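Antitoxin of toxin-antitoxin system VAPB (Rickettsia felis, PDB 3ZVK) neutralises its cognate ribonuclease toxin VapC2, partially inhibiting its RNase activity, and binds DNA from the promoter of the toxin-antitoxin pair. Local coordinates at the interface of chains A and B and the interface of chains C and A. Coordinates in Å, arbitrary orientation; residue numbers count along the deposited sequence, not the author numbering. Chains: chain A/B, Antitoxin of toxin-antitoxin system VAPB; chain C, Toxin of toxin-antitoxin system.

The antitoxin uses different parts of one chain, its strands and its C-terminal modelled helix, for its two protein partners. Contact 1 pairs two antitoxin chains through strands 12-17 and 36-41 of each, with strand 2-9 of chain B and 27-33 of chain A adding side chains; contact 2 sets helix 46-57 of chain A against helix 54-65 of the toxin. The centres of their C-alpha atoms lie about 20 Å apart. The residues described are not shared, but chain A runs through both. The antitoxin dimer thereby joins toxin-bound heterodimers, consistent with the alternating VapB-VapB and VapC-VapC contacts of the 4:4 complex that crystallises with DNA.

Contact 1: the interface of chains A and B. Residues chain A 15, 17, 23, 28, 39; chain B 6, 13-15, 37.
A:Val15 and B:Val15 form the central antiparallel bridge, each N bonding to the other's O at 3.0 Å, while A:Leu17 N bonds to B:Gln13 O and, on a second pair of strands, A:Leu39 and B:Ile37 exchange another pair of N-H to C=O bonds. This intertwined, two-fold dimer belongs to the SpoVT-AbrB/MazE class of DNA-binding antitoxin domains.

Glutamine suits position 13 because one primary amide can serve both polar backbone groups of a loop residue. The extended chain of B:Gln13 brings its carboxamide alongside A:Phe23, where the carbonyl OE1 accepts A:Phe23 N on an in-plane lone pair at 2.9 Å. The amide NE2 of B:Gln13 donates to A:Phe23 O, which is tilted 19° from the amide plane. The two bonds fix the rotation of the carboxamide and tie down the loop carrying the phenyl ring. A water adds a bridge between B:Gln13 N and A:Leu17 O.

The other main side chains are apolar, and beta-branched valine and isoleucine suit extended strands while presenting methyls to the partner. B:Val15 has CG1 anti to the backbone N (chi1 178°), which turns CG1 tip to tip toward A:Val28 CG2 and CG2 toward A:Leu17 CD1, 3.6 Å away; A:Leu39 CD1 touches both methyls. Phenylalanine gives A:Phe23 a broad flat surface for methyls. A:Val28 CG1 covers one face of its ring near the rim, and A:Leu17 CD1 lies at the ring's edge, in plane; these neighbours from its own chain help position it. B:Ile6 crosses A:Phe23 at about a right angle, its terminal methyl CD1 set against A:Phe23 CB and 3.4 Å from A:Val28 CG1. B:Ile37 sends its long branch toward the other end of the ring, where CD1 lies 3.9 Å from A:Phe23 CE1 and 3.7 Å from A:Leu17 CD2.

Contact 2: the interface of chains C and A. Residues chain C 56, 59-60, 63; chain A 56-57.
A:Ile56, near the C-terminal end of antitoxin helix 46-57, packs against C:Gln56 and C:Lys60 on toxin helix 54-65. The interface joins the antitoxin to its PIN-domain toxin by helix-to-helix packing. A:Ile56 buries 90 Å² here, and its beta-branched shape suits the place because its two arms spread over different parts of the toxin helix, both touching C:Lys60.

The short arm, methyl CG2, lies 3.7 Å from C:Lys60 CG and 3.8 Å from C:Gln56 CG, touching the aliphatic parts of both polar side chains. The long arm, through CG1 anti to the carbonyl carbon (chi1 -67°), carries CD1 tip to tip toward C:Ile63 CD1, with C:Ser59 CB at the margin. C:Gln56 and C:Lys60 run antiparallel alongside A:Ile56, so their methylenes provide apolar surface while the amine of C:Lys60 extends beyond the isoleucine.

C:Gln56 is extended beyond CG and brings its amide carbonyl OE1 to 3.6 Å from A:Ile56 O; neither carbonyl oxygen has a hydrogen to donate, so the contact is not a hydrogen bond. C:Lys60 bends at chi3 (94°), carrying its terminal amine toward A:Ser57. A long, flexible lysine suits this edge, since its stem packs on isoleucine while its amine reaches water. The small side chain of A:Ser57 probably allows the amine to approach: C:Lys60 NZ is 3.7 Å from A:Ser57 CB. One water bridges the polar tips, 3.2 Å from C:Lys60 NZ and 3.1 Å from A:Ser57 OG.

Contact 1: the interface of chains A and B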
ATOM      1  N   VAL A  15       4.830 -13.293 -17.448  1.00 36.70           N
ATOM      2  CA  VAL A  15       6.038 -14.079 -17.191  1.00 38.55           C
ATOM      3  C   VAL A  15       6.491 -14.718 -18.530  1.00 43.13           C
ATOM      4  O   VAL A  15       5.700 -15.354 -19.232  1.00 43.94           O
ATOM      5  CB  VAL A  15       5.873 -15.106 -16.015  1.00 42.17           C
ATOM      6  CG1 VAL A  15       4.680 -16.019 -16.218  1.00 42.35           C
ATOM      7  CG2 VAL A  15       7.135 -15.916 -15.771  1.00 42.57           C
ATOM      8  N   LEU A  17       8.119 -17.488 -20.417  1.00 41.25           N
ATOM      9  CA  LEU A  17       8.490 -18.874 -20.121  1.00 42.38           C
ATOM     10  C   LEU A  17       9.728 -19.356 -20.864  1.00 50.29           C
ATOM     11  O   LEU A  17       9.808 -19.198 -22.088  1.00 50.35           O
ATOM     12  CB  LEU A  17       7.328 -19.859 -20.421  1.00 41.69           C
ATOM     13  CG  LEU A  17       5.975 -19.622 -19.757  1.00 43.47           C
ATOM     14  CD1 LEU A  17       4.963 -20.541 -20.328  1.00 43.60           C
ATOM     15  CD2 LEU A  17       6.043 -19.832 -18.297  1.00 44.92           C
ATOM     16  N   PHE A  23       3.859 -24.431 -23.003  1.00 54.71           N
ATOM     17  CA  PHE A  23       2.568 -25.115 -22.960  1.00 53.29           C
ATOM     18  C   PHE A  23       2.053 -25.291 -24.382  1.00 59.99           C
ATOM     19  O   PHE A  23       2.386 -24.483 -25.270  1.00 60.25           O
ATOM     20  CB  PHE A  23       1.561 -24.289 -22.136  1.00 51.36           C
ATOM     21  CG  PHE A  23       1.781 -24.352 -20.641  1.00 49.72           C
ATOM     22  CD1 PHE A  23       2.633 -23.453 -20.010  1.00 50.11           C
ATOM     23  CD2 PHE A  23       1.115 -25.295 -19.865  1.00 50.16           C
ATOM     24  CE1 PHE A  23       2.830 -23.515 -18.635  1.00 51.78           C
ATOM     25  CE2 PHE A  23       1.296 -25.345 -18.490  1.00 48.96           C
ATOM     26  CZ  PHE A  23       2.158 -24.471 -17.884  1.00 49.01           C
ATOM     27  N   VAL A  28      -4.235 -21.392 -19.337  1.00 42.08           N
ATOM     28  CA  VAL A  28      -3.823 -22.202 -18.177  1.00 38.52           C
ATOM     29  C   VAL A  28      -4.612 -21.866 -16.931  1.00 38.39           C
ATOM     30  O   VAL A  28      -5.154 -20.781 -16.806  1.00 37.58           O
ATOM     31  CB  VAL A  28      -2.294 -22.131 -17.893  1.00 40.74           C
ATOM     32  CG1 VAL A  28      -1.495 -22.923 -18.928  1.00 42.54           C
ATOM     33  CG2 VAL A  28      -1.791 -20.696 -17.746  1.00 38.54           C
ATOM     34  N   LEU A  39       0.945 -22.926 -12.506  1.00 34.21           N
ATOM     35  CA  LEU A  39       0.314 -22.797 -13.826  1.00 32.15           C
ATOM     36  C   LEU A  39       0.238 -24.220 -14.348  1.00 36.44           C
ATOM     37  O   LEU A  39       1.220 -24.965 -14.300  1.00 36.28           O
ATOM     38  CB  LEU A  39       1.119 -21.923 -14.813  1.00 32.34           C
ATOM     39  CG  LEU A  39       1.586 -20.509 -14.335  1.00 35.07           C
ATOM     40  CD1 LEU A  39       2.471 -19.877 -15.354  1.00 35.32           C
ATOM     41  CD2 LEU A  39       0.392 -19.572 -14.038  1.00 36.54           C
TER
ATOM     42  N   ILE B   6      -1.897 -17.714 -22.637  1.00 41.25           N
ATOM     43  CA  ILE B   6      -0.581 -17.918 -23.199  1.00 41.76           C
ATOM     44  C   ILE B   6      -0.541 -17.120 -24.515  1.00 47.20           C
ATOM     45  O   ILE B   6      -1.489 -17.177 -25.312  1.00 46.66           O
ATOM     46  CB  ILE B   6      -0.279 -19.431 -23.365  1.00 46.29           C
ATOM     47  CG1 ILE B   6       0.101 -20.041 -21.994  1.00 46.82           C
ATOM     48  CG2 ILE B   6       0.867 -19.680 -24.355  1.00 48.70           C
ATOM     49  CD1 ILE B   6      -0.453 -21.292 -21.750  1.00 62.18           C
ATOM     50  N   GLN B  13       7.451 -17.850 -25.569  1.00 52.89           N
ATOM     51  CA  GLN B  13       6.075 -18.020 -25.124  1.00 49.89           C
ATOM     52  C   GLN B  13       5.929 -17.249 -23.803  1.00 47.47           C
ATOM     53  O   GLN B  13       6.887 -17.161 -23.030  1.00 44.35           O
ATOM     54  CB  GLN B  13       5.797 -19.496 -24.882  1.00 51.12           C
ATOM     55  CG  GLN B  13       4.360 -19.866 -25.146  1.00 56.66           C
ATOM     56  CD  GLN B  13       4.103 -21.280 -24.767  1.00 66.60           C
ATOM     57  OE1 GLN B  13       4.203 -21.653 -23.593  1.00 63.73           O
ATOM     58  NE2 GLN B  13       3.772 -22.093 -25.761  1.00 49.99           N
ATOM     59  N   ALA B  14       4.744 -16.708 -23.536  1.00 42.03           N
ATOM     60  CA  ALA B  14       4.540 -15.981 -22.286  1.00 40.33           C
ATOM     61  C   ALA B  14       3.165 -16.224 -21.716  1.00 41.84           C
ATOM     62  O   ALA B  14       2.254 -16.581 -22.465  1.00 42.96           O
ATOM     63  CB  ALA B  14       4.776 -14.490 -22.492  1.00 40.74           C
ATOM     64  N   VAL B  15       3.016 -16.035 -20.389  1.00 34.52           N
ATOM     65  CA  VAL B  15       1.732 -16.178 -19.673  1.00 32.89           C
ATOM     66  C   VAL B  15       1.334 -14.812 -19.135  1.00 35.43           C
ATOM     67  O   VAL B  15       2.134 -14.163 -18.468  1.00 33.76           O
ATOM     68  CB  VAL B  15       1.794 -17.260 -18.547  1.00 35.10           C
ATOM     69  CG1 VAL B  15       0.474 -17.356 -17.787  1.00 32.55           C
ATOM     70  CG2 VAL B  15       2.161 -18.613 -19.117  1.00 35.90           C
ATOM     71  N   ILE B  37       3.912 -26.140 -13.817  1.00 42.77           N
ATOM     72  CA  ILE B  37       5.111 -25.487 -13.267  1.00 41.79           C
ATOM     73  C   ILE B  37       4.775 -24.610 -12.063  1.00 45.85           C
ATOM     74  O   ILE B  37       3.691 -24.008 -12.018  1.00 44.76           O
ATOM     75  CB  ILE B  37       5.857 -24.626 -14.352  1.00 43.62           C
ATOM     76  CG1 ILE B  37       4.931 -23.599 -15.029  1.00 41.61           C
ATOM     77  CG2 ILE B  37       6.587 -25.499 -15.380  1.00 45.86           C
ATOM     78  CD1 ILE B  37       5.600 -22.646 -15.995  1.00 46.10           C
TER
HETATM   79  O   HOH W   1       9.312 -19.549 -24.542  1.00 45.23           O

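Contact 2: the interface of chains C and A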
ATOM      1  N   GLN C  56       2.843 -35.770  -6.200  1.00 49.36           N
ATOM      2  CA  GLN C  56       1.587 -36.308  -6.732  1.00 47.21           C
ATOM      3  C   GLN C  56       0.400 -35.722  -6.003  1.00 48.47           C
ATOM      4  O   GLN C  56      -0.585 -35.342  -6.634  1.00 47.87           O
ATOM      5  CB  GLN C  56       1.531 -37.838  -6.577  1.00 49.10           C
ATOM      6  CG  GLN C  56       2.192 -38.615  -7.671  1.00 66.53           C
ATOM      7  CD  GLN C  56       1.906 -40.093  -7.504  1.00 76.04           C
ATOM      8  OE1 GLN C  56       0.848 -40.527  -6.995  1.00 66.96           O
ATOM      9  NE2 GLN C  56       2.885 -40.911  -7.878  1.00 64.09           N
ATOM     10  N   SER C  59      -0.112 -32.094  -6.963  1.00 41.10           N
ATOM     11  CA  SER C  59      -0.662 -32.114  -8.306  1.00 38.86           C
ATOM     12  C   SER C  59      -2.156 -32.360  -8.288  1.00 42.70           C
ATOM     13  O   SER C  59      -2.887 -31.598  -8.921  1.00 44.71           O
ATOM     14  CB  SER C  59       0.020 -33.179  -9.155  1.00 41.69           C
ATOM     15  OG  SER C  59       1.378 -32.844  -9.371  1.00 51.37           O
ATOM     16  N   LYS C  60      -2.615 -33.392  -7.555  1.00 37.36           N
ATOM     17  CA  LYS C  60      -4.024 -33.763  -7.418  1.00 37.27           C
ATOM     18  C   LYS C  60      -4.814 -32.639  -6.750  1.00 38.54           C
ATOM     19  O   LYS C  60      -5.891 -32.302  -7.224  1.00 39.18           O
ATOM     20  CB  LYS C  60      -4.173 -35.063  -6.598  1.00 42.65           C
ATOM     21  CG  LYS C  60      -3.887 -36.341  -7.353  1.00 43.28           C
ATOM     22  CD  LYS C  60      -3.900 -37.518  -6.385  1.00 48.51           C
ATOM     23  CE  LYS C  60      -5.259 -38.177  -6.325  1.00 59.34           C
ATOM     24  NZ  LYS C  60      -5.306 -39.274  -5.337  1.00 67.19           N
ATOM     25  N   ILE C  63      -5.222 -29.678  -9.258  1.00 44.06           N
ATOM     26  CA  ILE C  63      -6.258 -30.041 -10.232  1.00 43.23           C
ATOM     27  C   ILE C  63      -7.657 -29.849  -9.623  1.00 45.96           C
ATOM     28  O   ILE C  63      -8.555 -29.294 -10.268  1.00 46.75           O
ATOM     29  CB  ILE C  63      -6.014 -31.473 -10.755  1.00 46.63           C
ATOM     30  CG1 ILE C  63      -4.814 -31.471 -11.722  1.00 48.22           C
ATOM     31  CG2 ILE C  63      -7.232 -32.024 -11.465  1.00 46.87           C
ATOM     32  CD1 ILE C  63      -4.168 -32.791 -11.906  1.00 50.70           C
TER
ATOM     33  N   ILE A  56      -3.285 -39.606 -12.046  1.00 63.97           N
ATOM     34  CA  ILE A  56      -2.124 -39.381 -11.191  1.00 63.63           C
ATOM     35  C   ILE A  56      -1.954 -40.516 -10.196  1.00 74.09           C
ATOM     36  O   ILE A  56      -0.855 -41.053 -10.112  1.00 76.53           O
ATOM     37  CB  ILE A  56      -2.164 -37.978 -10.530  1.00 63.14           C
ATOM     38  CG1 ILE A  56      -1.995 -36.893 -11.604  1.00 61.57           C
ATOM     39  CG2 ILE A  56      -1.124 -37.810  -9.401  1.00 62.10           C
ATOM     40  CD1 ILE A  56      -2.647 -35.643 -11.268  1.00 53.34           C
ATOM     41  N   SER A  57      -3.040 -40.920  -9.513  1.00 72.84           N
ATOM     42  CA  SER A  57      -3.033 -41.998  -8.531  1.00 74.54           C
ATOM     43  C   SER A  57      -2.845 -43.400  -9.169  1.00 81.40           C
ATOM     44  O   SER A  57      -2.005 -44.174  -8.703  1.00 83.45           O
ATOM     45  CB  SER A  57      -4.289 -41.928  -7.660  1.00 77.86           C
ATOM     46  OG  SER A  57      -5.393 -42.651  -8.190  1.00 89.64           O
TER
HETATM   47  O   HOH W   2      -6.893 -41.983  -5.598  1.00 54.70           O